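Local coordinates for glycoside hydrolase family 16 protein (PDB 7KR6) that probably hydrolyses beta-glucans as a family 16 endo-glucanase, and is bound here to a fluorinated glucan active-site label, at residues A[209-213]-A[214-218]; A[223-226]-A[227-230]; A[254-257]-A[258-262]. The protein carries 1 engineered substitution. All blocks are in the same frame, centred on the assembly; numbering follows the deposited sequence.

Contact 1 of 3, residues A[209-213]-A[214-218]; sequences TISID and NVKFH
Ile210 and His218 face each other across a tight beta hairpin whose short strand segments run antiparallel but strongly twisted, 131° between their N-to-C directions. At its tip, Asp213 and Asn214 both adopt left-handed backbone conformations in a type I' turn, closed by Ile212 N to Val215 O (3.0 Å) and Val215 N to Ile212 O (3.1 Å). Further along, Ser211 and Lys216 form a non-hydrogen-bonded pair, after which the register slips by one in a classic beta bulge. There Ile210 O takes two amide donors, Phe217 N at 2.8 Å in the carbonyl plane and the longer His218 N at 3.3 Å, while Ile210 N returns a bond to His218 O. Phe217 and His218 both face Ile210, and the CB of Phe217 is directed toward the partner strand. With CG anti to the backbone N (chi1 -177°), its ring runs alongside Ile212 and points the same way. CD1 of Ile212 sits 4.1 Å from the ring centroid in a CH-pi contact over one face, displaced toward the rim, and Ile210 CG2 approaches Phe217 CD2 obliquely. Beside the Ser211-Lys216 pair, the extended lysine lays its CG 3.4 Å from Ser211 OG. Ile210 packs onto Thr167 of strand 164-171, Ile212 onto Val165 and Phe217 onto both, consistent with the layered beta-jelly roll of family 16, and Tyr183 meets Phe217 edge-to-face and stacks with His218. Asp213 bonds His197 and the Thr198 amide, so the turn is fastened to strand 197-203, the antiparallel neighbour of strand 207-212 on the side away from strand 215-221.

Contact 2 of 3, residues A[223-226]-A[227-230]; sequences SSNT and YFHD
Asn225 directs its side-chain amide toward the edges of two aromatic rings that follow it, Tyr227 and Phe228. Because its CG stands anti to the backbone N (chi1 -165°), the amide swings forward along the chain, and OD1 accepts a bond from Tyr227 N at 3.3 Å, nearly straight at the hydrogen (164°) though the donor is tilted from the carbonyl plane. The same oxygen lies 3.6 Å from Tyr227 CD1, near the plane of that ring. Phe228 is met differently: its CD2 comes 3.5 Å from Asn225 CG, which lies at the edge of the Phe228 ring, near its plane, with the amide and ring planes 80° apart. Thr226 OG1, obliquely placed, lies 3.6 Å from Tyr227 CD1.

The bond from OD1 to the amide two residues on makes an Asx turn. It is superposed on a backbone turn in which Phe228 N reaches Asn225 O in a weak, long bond, while Thr226 and Tyr227 have the backbone angles of a type I turn. This turn lies in the loop that leads from strand 215-221 into strand 232-240 of the jelly roll, with Asn225 and Phe228 resting on Ile169 of strand 164-171 and Tyr227 on Tyr171.

His229 points back across the turn, and Asn225 O lies near the plane of its imidazole, at the edge between CD2 and NE2, 3.0 Å from each of these two His229 atoms. Both ring nitrogens have partners beyond the turn, ND1 bonding Tyr109 OH and NE2 bonding Ile222 O, which fixes the rotation of the ring. On the backbone side, a water accepts from His229 N at 2.9 Å and also bridges to Thr226 O and Asp230 OD2.

Contact 3 of 3, residues A[254-257]-A[258-262]; sequences TGLK and DGQKV
The Gln260 carboxamide is the flat group that meets Lys257, and it does so through OE1. Lys257 N donates to that oxygen at 2.9 Å, in the carbonyl plane and almost straight, with 175° at the hydrogen. Leu256 CA lies near OE1 on one side of the amide plane, at 3.5 Å, while Lys257 CB approaches from the other side at 3.7 Å. The glutamine reaches this place because its CG is anti to the backbone N (chi1 -165°) and the chain continues extended. The same two residues are the ends of a type II beta turn, Lys257 to Gln260, closed by Gln260 N to Lys257 O at 2.9 Å, with Gly259 supplying the positive phi of the third position. Beyond the turn, Leu256 CD1 crosses to Val262 CG1 at 3.9 Å, an apolar contact at the start of strand 261-271. Asp258 OD1 bonds the Gly91 amide and Leu256 O bonds Arg89 NH1, tying the loop to strand 80-90 and the bend that follows it. Lys257 is thus gripped through both its backbone N and its O by one residue, Gln260, whose side-chain and main-chain bonds together brace the turn at the protein surface.

The three contacts follow one another along the chain in series; none nests in or crosses another. Contact 1 closes the hairpin between strands 207-212 and 215-221. Strand 215-221 then leads into contact 2, which closes a turn in the connection to strand 232-240; the two contacts do not touch, their nearest atoms being about 10 Å apart, yet both rest on strand 164-171. Strand 232-240 and the loop after it carry the chain to contact 3, where the last turn feeds strand 261-271. Contacts 2 and 3 lie on opposite sides of the chain's centre, with their own centres about 40 Å apart, so the series reaches from one side of the molecule to the other.

Contact 1 of 3, residues A[209-213]-A[214-218]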
ATOM      1  N   THR A 209     -17.154  -0.436   5.749  1.00 17.81           N
ATOM      2  CA  THR A 209     -16.789  -1.786   6.216  1.00 19.02           C
ATOM      3  C   THR A 209     -16.968  -2.748   5.075  1.00 17.92           C
ATOM      4  O   THR A 209     -18.083  -2.866   4.540  1.00 18.52           O
ATOM      5  CB  THR A 209     -17.609  -2.216   7.421  1.00 19.04           C
ATOM      6  OG1 THR A 209     -17.298  -1.294   8.445  1.00 21.37           O
ATOM      7  CG2 THR A 209     -17.327  -3.662   7.798  1.00 19.89           C
ATOM      8  N   ILE A 210     -15.887  -3.419   4.687  1.00 18.28           N
ATOM      9  CA  ILE A 210     -15.872  -4.458   3.654  1.00 18.32           C
ATOM     10  C   ILE A 210     -16.063  -5.836   4.292  1.00 17.99           C
ATOM     11  O   ILE A 210     -15.364  -6.122   5.287  1.00 18.27           O
ATOM     12  CB  ILE A 210     -14.568  -4.363   2.820  1.00 20.06           C
ATOM     13  CG1 ILE A 210     -14.452  -3.051   2.022  1.00 20.86           C
ATOM     14  CG2 ILE A 210     -14.525  -5.527   1.882  1.00 19.34           C
ATOM     15  CD1 ILE A 210     -13.949  -1.875   2.802  1.00 19.89           C
ATOM     16  N   SER A 211     -16.982  -6.620   3.731  1.00 19.79           N
ATOM     17  CA  SER A 211     -17.183  -8.044   4.081  1.00 19.39           C
ATOM     18  C   SER A 211     -17.006  -8.938   2.861  1.00 20.24           C
ATOM     19  O   SER A 211     -17.319  -8.524   1.723  1.00 19.38           O
ATOM     20  CB  SER A 211     -18.540  -8.282   4.767  1.00 20.27           C
ATOM     21  OG  SER A 211     -18.715  -7.462   5.916  1.00 21.94           O
ATOM     22  N   ILE A 212     -16.599 -10.190   3.106  1.00 19.16           N
ATOM     23  CA  ILE A 212     -16.424 -11.207   2.062  1.00 20.09           C
ATOM     24  C   ILE A 212     -17.109 -12.462   2.603  1.00 20.08           C
ATOM     25  O   ILE A 212     -16.720 -12.928   3.686  1.00 20.44           O
ATOM     26  CB  ILE A 212     -14.937 -11.414   1.683  1.00 21.24           C
ATOM     27  CG1 ILE A 212     -14.310 -10.096   1.214  1.00 23.91           C
ATOM     28  CG2 ILE A 212     -14.786 -12.488   0.638  1.00 21.78           C
ATOM     29  CD1 ILE A 212     -12.803 -10.121   1.158  1.00 23.85           C
ATOM     30  N   ASP A 213     -18.120 -12.893   1.878  1.00 21.41           N
ATOM     31  CA  ASP A 213     -19.011 -13.990   2.300  1.00 22.26           C
ATOM     32  C   ASP A 213     -19.483 -13.761   3.729  1.00 22.37           C
ATOM     33  O   ASP A 213     -19.435 -14.708   4.550  1.00 21.85           O
ATOM     34  CB  ASP A 213     -18.288 -15.317   2.127  1.00 23.65           C
ATOM     35  CG  ASP A 213     -18.087 -15.750   0.688  1.00 25.21           C
ATOM     36  OD1 ASP A 213     -18.886 -15.360  -0.146  1.00 26.32           O
ATOM     37  OD2 ASP A 213     -17.148 -16.536   0.443  1.00 31.80           O
ATOM     38  N   ASN A 214     -19.859 -12.513   4.032  1.00 21.15           N
ATOM     39  CA  ASN A 214     -20.513 -12.083   5.290  1.00 24.04           C
ATOM     40  C   ASN A 214     -19.554 -12.144   6.476  1.00 20.62           C
ATOM     41  O   ASN A 214     -19.987 -11.926   7.617  1.00 24.32           O
ATOM     42  CB  ASN A 214     -21.784 -12.880   5.552  1.00 23.67           C
ATOM     43  CG  ASN A 214     -22.808 -12.673   4.467  1.00 31.84           C
ATOM     44  OD1 ASN A 214     -23.017 -11.552   4.016  1.00 28.96           O
ATOM     45  ND2 ASN A 214     -23.376 -13.765   3.998  1.00 35.63           N
ATOM     46  N   VAL A 215     -18.258 -12.248   6.232  1.00 19.25           N
ATOM     47  CA  VAL A 215     -17.251 -12.123   7.303  1.00 19.73           C
ATOM     48  C   VAL A 215     -16.592 -10.744   7.146  1.00 20.42           C
ATOM     49  O   VAL A 215     -15.995 -10.488   6.068  1.00 20.44           O
ATOM     50  CB  VAL A 215     -16.235 -13.278   7.260  1.00 21.20           C
ATOM     51  CG1 VAL A 215     -15.187 -13.143   8.338  1.00 21.75           C
ATOM     52  CG2 VAL A 215     -16.943 -14.626   7.376  1.00 21.77           C
ATOM     53  N   LYS A 216     -16.654  -9.923   8.168  1.00 20.48           N
ATOM     54  CA  LYS A 216     -16.103  -8.553   8.095  1.00 21.21           C
ATOM     55  C   LYS A 216     -14.589  -8.678   7.902  1.00 21.44           C
ATOM     56  O   LYS A 216     -13.895  -9.453   8.628  1.00 23.62           O
ATOM     57  CB  LYS A 216     -16.579  -7.744   9.290  1.00 23.10           C
ATOM     58  CG  LYS A 216     -18.092  -7.521   9.251  1.00 25.00           C
ATOM     59  CD  LYS A 216     -18.630  -6.668  10.343  1.00 27.66           C
ATOM     60  CE  LYS A 216     -20.111  -6.459  10.114  1.00 27.75           C
ATOM     61  NZ  LYS A 216     -20.660  -5.562  11.145  1.00 29.96           N
ATOM     62  N   PHE A 217     -14.096  -7.950   6.904  1.00 19.38           N
ATOM     63  CA  PHE A 217     -12.695  -7.970   6.412  1.00 19.31           C
ATOM     64  C   PHE A 217     -11.917  -6.740   6.879  1.00 20.01           C
ATOM     65  O   PHE A 217     -10.808  -6.892   7.420  1.00 19.86           O
ATOM     66  CB  PHE A 217     -12.704  -8.081   4.904  1.00 18.31           C
ATOM     67  CG  PHE A 217     -11.355  -8.181   4.255  1.00 18.06           C
ATOM     68  CD1 PHE A 217     -10.586  -9.323   4.404  1.00 18.31           C
ATOM     69  CD2 PHE A 217     -10.855  -7.120   3.501  1.00 16.94           C
ATOM     70  CE1 PHE A 217      -9.365  -9.433   3.760  1.00 19.03           C
ATOM     71  CE2 PHE A 217      -9.631  -7.240   2.868  1.00 19.66           C
ATOM     72  CZ  PHE A 217      -8.888  -8.388   2.999  1.00 21.30           C
ATOM     73  N   HIS A 218     -12.466  -5.537   6.737  1.00 18.29           N
ATOM     74  CA  HIS A 218     -11.751  -4.300   7.140  1.00 19.13           C
ATOM     75  C   HIS A 218     -12.746  -3.141   7.270  1.00 18.92           C
ATOM     76  O   HIS A 218     -13.748  -3.151   6.531  1.00 19.27           O
ATOM     77  CB  HIS A 218     -10.648  -3.939   6.145  1.00 19.31           C
ATOM     78  CG  HIS A 218      -9.796  -2.841   6.648  1.00 20.13           C
ATOM     79  ND1 HIS A 218      -9.012  -2.974   7.768  1.00 19.94           N
ATOM     80  CD2 HIS A 218      -9.590  -1.596   6.188  1.00 21.35           C
ATOM     81  CE1 HIS A 218      -8.373  -1.833   7.976  1.00 20.76           C
ATOM     82  NE2 HIS A 218      -8.717  -0.972   7.029  1.00 21.35           N
TER

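Contact 2 of 3, residues A[223-226]-A[227-230]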
ATOM      1  N   SER A 223     -15.210   9.331   9.160  1.00 21.23           N
ATOM      2  CA  SER A 223     -15.924  10.376   9.954  1.00 22.88           C
ATOM      3  C   SER A 223     -15.431  11.765   9.575  1.00 24.43           C
ATOM      4  O   SER A 223     -16.298  12.665   9.412  1.00 25.05           O
ATOM      5  CB  SER A 223     -15.805  10.117  11.448  1.00 24.56           C
ATOM      6  OG  SER A 223     -14.446  10.086  11.833  1.00 25.54           O
ATOM      7  N   SER A 224     -14.131  11.991   9.400  1.00 22.93           N
ATOM      8  CA  SER A 224     -13.614  13.350   9.089  1.00 22.46           C
ATOM      9  C   SER A 224     -13.010  13.394   7.686  1.00 24.72           C
ATOM     10  O   SER A 224     -12.210  14.318   7.382  1.00 26.48           O
ATOM     11  CB  SER A 224     -12.660  13.810  10.147  1.00 24.97           C
ATOM     12  OG  SER A 224     -11.449  13.092  10.040  1.00 35.04           O
ATOM     13  N   ASN A 225     -13.342  12.401   6.849  1.00 20.44           N
ATOM     14  CA  ASN A 225     -12.847  12.321   5.458  1.00 20.78           C
ATOM     15  C   ASN A 225     -13.929  12.846   4.522  1.00 21.97           C
ATOM     16  O   ASN A 225     -14.883  12.147   4.272  1.00 22.35           O
ATOM     17  CB  ASN A 225     -12.477  10.890   5.074  1.00 20.90           C
ATOM     18  CG  ASN A 225     -11.647  10.886   3.823  1.00 21.20           C
ATOM     19  OD1 ASN A 225     -11.865  11.712   2.939  1.00 21.05           O
ATOM     20  ND2 ASN A 225     -10.691   9.961   3.755  1.00 19.51           N
ATOM     21  N   THR A 226     -13.787  14.086   4.065  1.00 20.34           N
ATOM     22  CA  THR A 226     -14.844  14.807   3.349  1.00 21.66           C
ATOM     23  C   THR A 226     -15.150  14.186   1.987  1.00 20.81           C
ATOM     24  O   THR A 226     -16.201  14.550   1.446  1.00 22.49           O
ATOM     25  CB  THR A 226     -14.458  16.278   3.156  1.00 22.01           C
ATOM     26  OG1 THR A 226     -13.254  16.400   2.404  1.00 21.95           O
ATOM     27  CG2 THR A 226     -14.402  17.016   4.464  1.00 25.43           C
ATOM     28  N   TYR A 227     -14.338  13.250   1.487  1.00 20.17           N
ATOM     29  CA  TYR A 227     -14.520  12.667   0.140  1.00 19.70           C
ATOM     30  C   TYR A 227     -15.531  11.502   0.079  1.00 19.58           C
ATOM     31  O   TYR A 227     -15.777  11.013  -1.074  1.00 20.21           O
ATOM     32  CB  TYR A 227     -13.159  12.261  -0.400  1.00 18.41           C
ATOM     33  CG  TYR A 227     -12.296  13.459  -0.707  1.00 20.16           C
ATOM     34  CD1 TYR A 227     -11.501  14.052   0.263  1.00 21.59           C
ATOM     35  CD2 TYR A 227     -12.369  14.042  -1.960  1.00 20.49           C
ATOM     36  CE1 TYR A 227     -10.753  15.183  -0.034  1.00 23.22           C
ATOM     37  CE2 TYR A 227     -11.634  15.175  -2.277  1.00 22.95           C
ATOM     38  CZ  TYR A 227     -10.834  15.755  -1.302  1.00 25.13           C
ATOM     39  OH  TYR A 227     -10.124  16.884  -1.597  1.00 28.22           O
ATOM     40  N   PHE A 228     -16.131  11.074   1.209  1.00 18.39           N
ATOM     41  CA  PHE A 228     -16.981   9.856   1.218  1.00 19.87           C
ATOM     42  C   PHE A 228     -18.368  10.089   1.781  1.00 17.33           C
ATOM     43  O   PHE A 228     -18.929   9.240   2.469  1.00 20.13           O
ATOM     44  CB  PHE A 228     -16.206   8.747   1.939  1.00 18.89           C
ATOM     45  CG  PHE A 228     -14.915   8.454   1.215  1.00 18.52           C
ATOM     46  CD1 PHE A 228     -14.922   7.685   0.057  1.00 17.47           C
ATOM     47  CD2 PHE A 228     -13.713   8.992   1.658  1.00 19.26           C
ATOM     48  CE1 PHE A 228     -13.737   7.473  -0.644  1.00 18.72           C
ATOM     49  CE2 PHE A 228     -12.549   8.799   0.931  1.00 20.47           C
ATOM     50  CZ  PHE A 228     -12.562   8.020  -0.209  1.00 20.57           C
ATOM     51  N   HIS A 229     -18.987  11.218   1.371  1.00 21.32           N
ATOM     52  CA  HIS A 229     -20.271  11.690   1.954  1.00 20.49           C
ATOM     53  C   HIS A 229     -21.195  12.260   0.868  1.00 22.60           C
ATOM     54  O   HIS A 229     -22.065  13.113   1.204  1.00 25.94           O
ATOM     55  CB  HIS A 229     -20.017  12.679   3.081  1.00 20.39           C
ATOM     56  CG  HIS A 229     -19.181  12.073   4.155  1.00 20.23           C
ATOM     57  ND1 HIS A 229     -19.683  11.224   5.121  1.00 20.23           N
ATOM     58  CD2 HIS A 229     -17.859  12.160   4.357  1.00 21.60           C
ATOM     59  CE1 HIS A 229     -18.680  10.817   5.880  1.00 20.34           C
ATOM     60  NE2 HIS A 229     -17.556  11.393   5.448  1.00 22.79           N
ATOM     61  N   ASP A 230     -21.056  11.761  -0.353  1.00 21.48           N
ATOM     62  CA  ASP A 230     -21.870  12.180  -1.515  1.00 23.49           C
ATOM     63  C   ASP A 230     -22.124  10.922  -2.339  1.00 22.87           C
ATOM     64  O   ASP A 230     -21.494   9.913  -2.050  1.00 21.57           O
ATOM     65  CB  ASP A 230     -21.157  13.305  -2.266  1.00 25.66           C
ATOM     66  CG  ASP A 230     -21.133  14.623  -1.491  1.00 30.12           C
ATOM     67  OD1 ASP A 230     -22.211  15.274  -1.364  1.00 33.98           O
ATOM     68  OD2 ASP A 230     -20.053  15.025  -1.032  1.00 32.24           O
TER
HETATM   69  O   HOH W   1     -18.080  13.441  -0.222  1.00 23.90           O

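Contact 3 of 3, residues A[254-257]-A[258-262]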
ATOM      1  N   THR A 254       2.516 -13.795 -17.080  1.00 24.00           N
ATOM      2  CA  THR A 254       2.374 -15.274 -17.137  1.00 24.23           C
ATOM      3  C   THR A 254       0.917 -15.716 -17.077  1.00 26.46           C
ATOM      4  O   THR A 254       0.642 -16.860 -17.406  1.00 28.17           O
ATOM      5  CB  THR A 254       3.231 -15.894 -16.031  1.00 23.08           C
ATOM      6  OG1 THR A 254       2.860 -15.471 -14.720  1.00 24.34           O
ATOM      7  CG2 THR A 254       4.684 -15.534 -16.223  1.00 24.39           C
ATOM      8  N   GLY A 255      -0.008 -14.838 -16.691  1.00 25.46           N
ATOM      9  CA  GLY A 255      -1.395 -15.216 -16.395  1.00 24.80           C
ATOM     10  C   GLY A 255      -2.307 -15.201 -17.622  1.00 24.66           C
ATOM     11  O   GLY A 255      -3.499 -15.534 -17.475  1.00 26.03           O
ATOM     12  N   LEU A 256      -1.798 -14.827 -18.790  1.00 24.29           N
ATOM     13  CA  LEU A 256      -2.626 -14.820 -20.027  1.00 22.97           C
ATOM     14  C   LEU A 256      -1.722 -15.146 -21.232  1.00 22.57           C
ATOM     15  O   LEU A 256      -0.966 -14.273 -21.713  1.00 25.57           O
ATOM     16  CB  LEU A 256      -3.306 -13.451 -20.135  1.00 25.45           C
ATOM     17  CG  LEU A 256      -4.501 -13.385 -21.082  1.00 27.54           C
ATOM     18  CD1 LEU A 256      -5.625 -14.266 -20.603  1.00 27.71           C
ATOM     19  CD2 LEU A 256      -4.970 -11.950 -21.273  1.00 25.05           C
ATOM     20  N   LYS A 257      -1.827 -16.371 -21.724  1.00 24.79           N
ATOM     21  CA  LYS A 257      -1.032 -16.820 -22.891  1.00 26.40           C
ATOM     22  C   LYS A 257      -1.657 -16.315 -24.195  1.00 25.30           C
ATOM     23  O   LYS A 257      -2.864 -15.992 -24.223  1.00 24.26           O
ATOM     24  CB  LYS A 257      -0.986 -18.343 -22.923  1.00 26.79           C
ATOM     25  CG  LYS A 257      -0.258 -19.014 -21.761  1.00 29.28           C
ATOM     26  CD  LYS A 257      -0.556 -20.543 -21.800  1.00 32.61           C
ATOM     27  CE  LYS A 257      -0.143 -21.379 -20.609  1.00 33.83           C
ATOM     28  NZ  LYS A 257       1.180 -20.967 -20.101  1.00 39.95           N
ATOM     29  N   ASP A 258      -0.867 -16.269 -25.264  1.00 26.24           N
ATOM     30  CA  ASP A 258      -1.383 -15.913 -26.605  1.00 27.90           C
ATOM     31  C   ASP A 258      -2.495 -16.889 -26.987  1.00 26.78           C
ATOM     32  O   ASP A 258      -2.241 -18.087 -26.988  1.00 28.22           O
ATOM     33  CB  ASP A 258      -0.227 -15.842 -27.582  1.00 30.90           C
ATOM     34  CG  ASP A 258      -0.591 -15.377 -28.976  1.00 32.08           C
ATOM     35  OD1 ASP A 258      -1.787 -15.085 -29.228  1.00 36.00           O
ATOM     36  OD2 ASP A 258       0.350 -15.323 -29.805  1.00 35.45           O
ATOM     37  N   GLY A 259      -3.703 -16.395 -27.253  1.00 25.40           N
ATOM     38  CA  GLY A 259      -4.870 -17.193 -27.649  1.00 26.13           C
ATOM     39  C   GLY A 259      -5.779 -17.486 -26.466  1.00 26.21           C
ATOM     40  O   GLY A 259      -6.831 -18.042 -26.664  1.00 29.01           O
ATOM     41  N   GLN A 260      -5.366 -17.119 -25.243  1.00 23.65           N
ATOM     42  CA  GLN A 260      -6.132 -17.493 -24.041  1.00 24.70           C
ATOM     43  C   GLN A 260      -7.229 -16.440 -23.788  1.00 23.57           C
ATOM     44  O   GLN A 260      -6.941 -15.229 -23.985  1.00 23.30           O
ATOM     45  CB  GLN A 260      -5.179 -17.582 -22.839  1.00 24.21           C
ATOM     46  CG  GLN A 260      -5.821 -18.305 -21.682  1.00 24.65           C
ATOM     47  CD  GLN A 260      -4.922 -18.432 -20.479  1.00 26.97           C
ATOM     48  OE1 GLN A 260      -3.748 -18.092 -20.506  1.00 28.53           O
ATOM     49  NE2 GLN A 260      -5.500 -18.908 -19.393  1.00 29.33           N
ATOM     50  N   LYS A 261      -8.388 -16.905 -23.337  1.00 25.45           N
ATOM     51  CA  LYS A 261      -9.487 -16.039 -22.844  1.00 25.63           C
ATOM     52  C   LYS A 261      -9.736 -16.421 -21.378  1.00 26.60           C
ATOM     53  O   LYS A 261      -9.769 -17.630 -21.056  1.00 27.28           O
ATOM     54  CB  LYS A 261     -10.712 -16.145 -23.762  1.00 27.21           C
ATOM     55  N   VAL A 262      -9.879 -15.435 -20.492  1.00 23.84           N
ATOM     56  CA  VAL A 262     -10.297 -15.699 -19.085  1.00 23.85           C
ATOM     57  C   VAL A 262     -11.459 -14.752 -18.760  1.00 23.93           C
ATOM     58  O   VAL A 262     -11.425 -13.605 -19.151  1.00 24.67           O
ATOM     59  CB  VAL A 262      -9.163 -15.535 -18.048  1.00 27.40           C
ATOM     60  CG1 VAL A 262      -7.973 -16.437 -18.382  1.00 30.61           C
ATOM     61  CG2 VAL A 262      -8.709 -14.102 -17.910  1.00 31.34           C
TER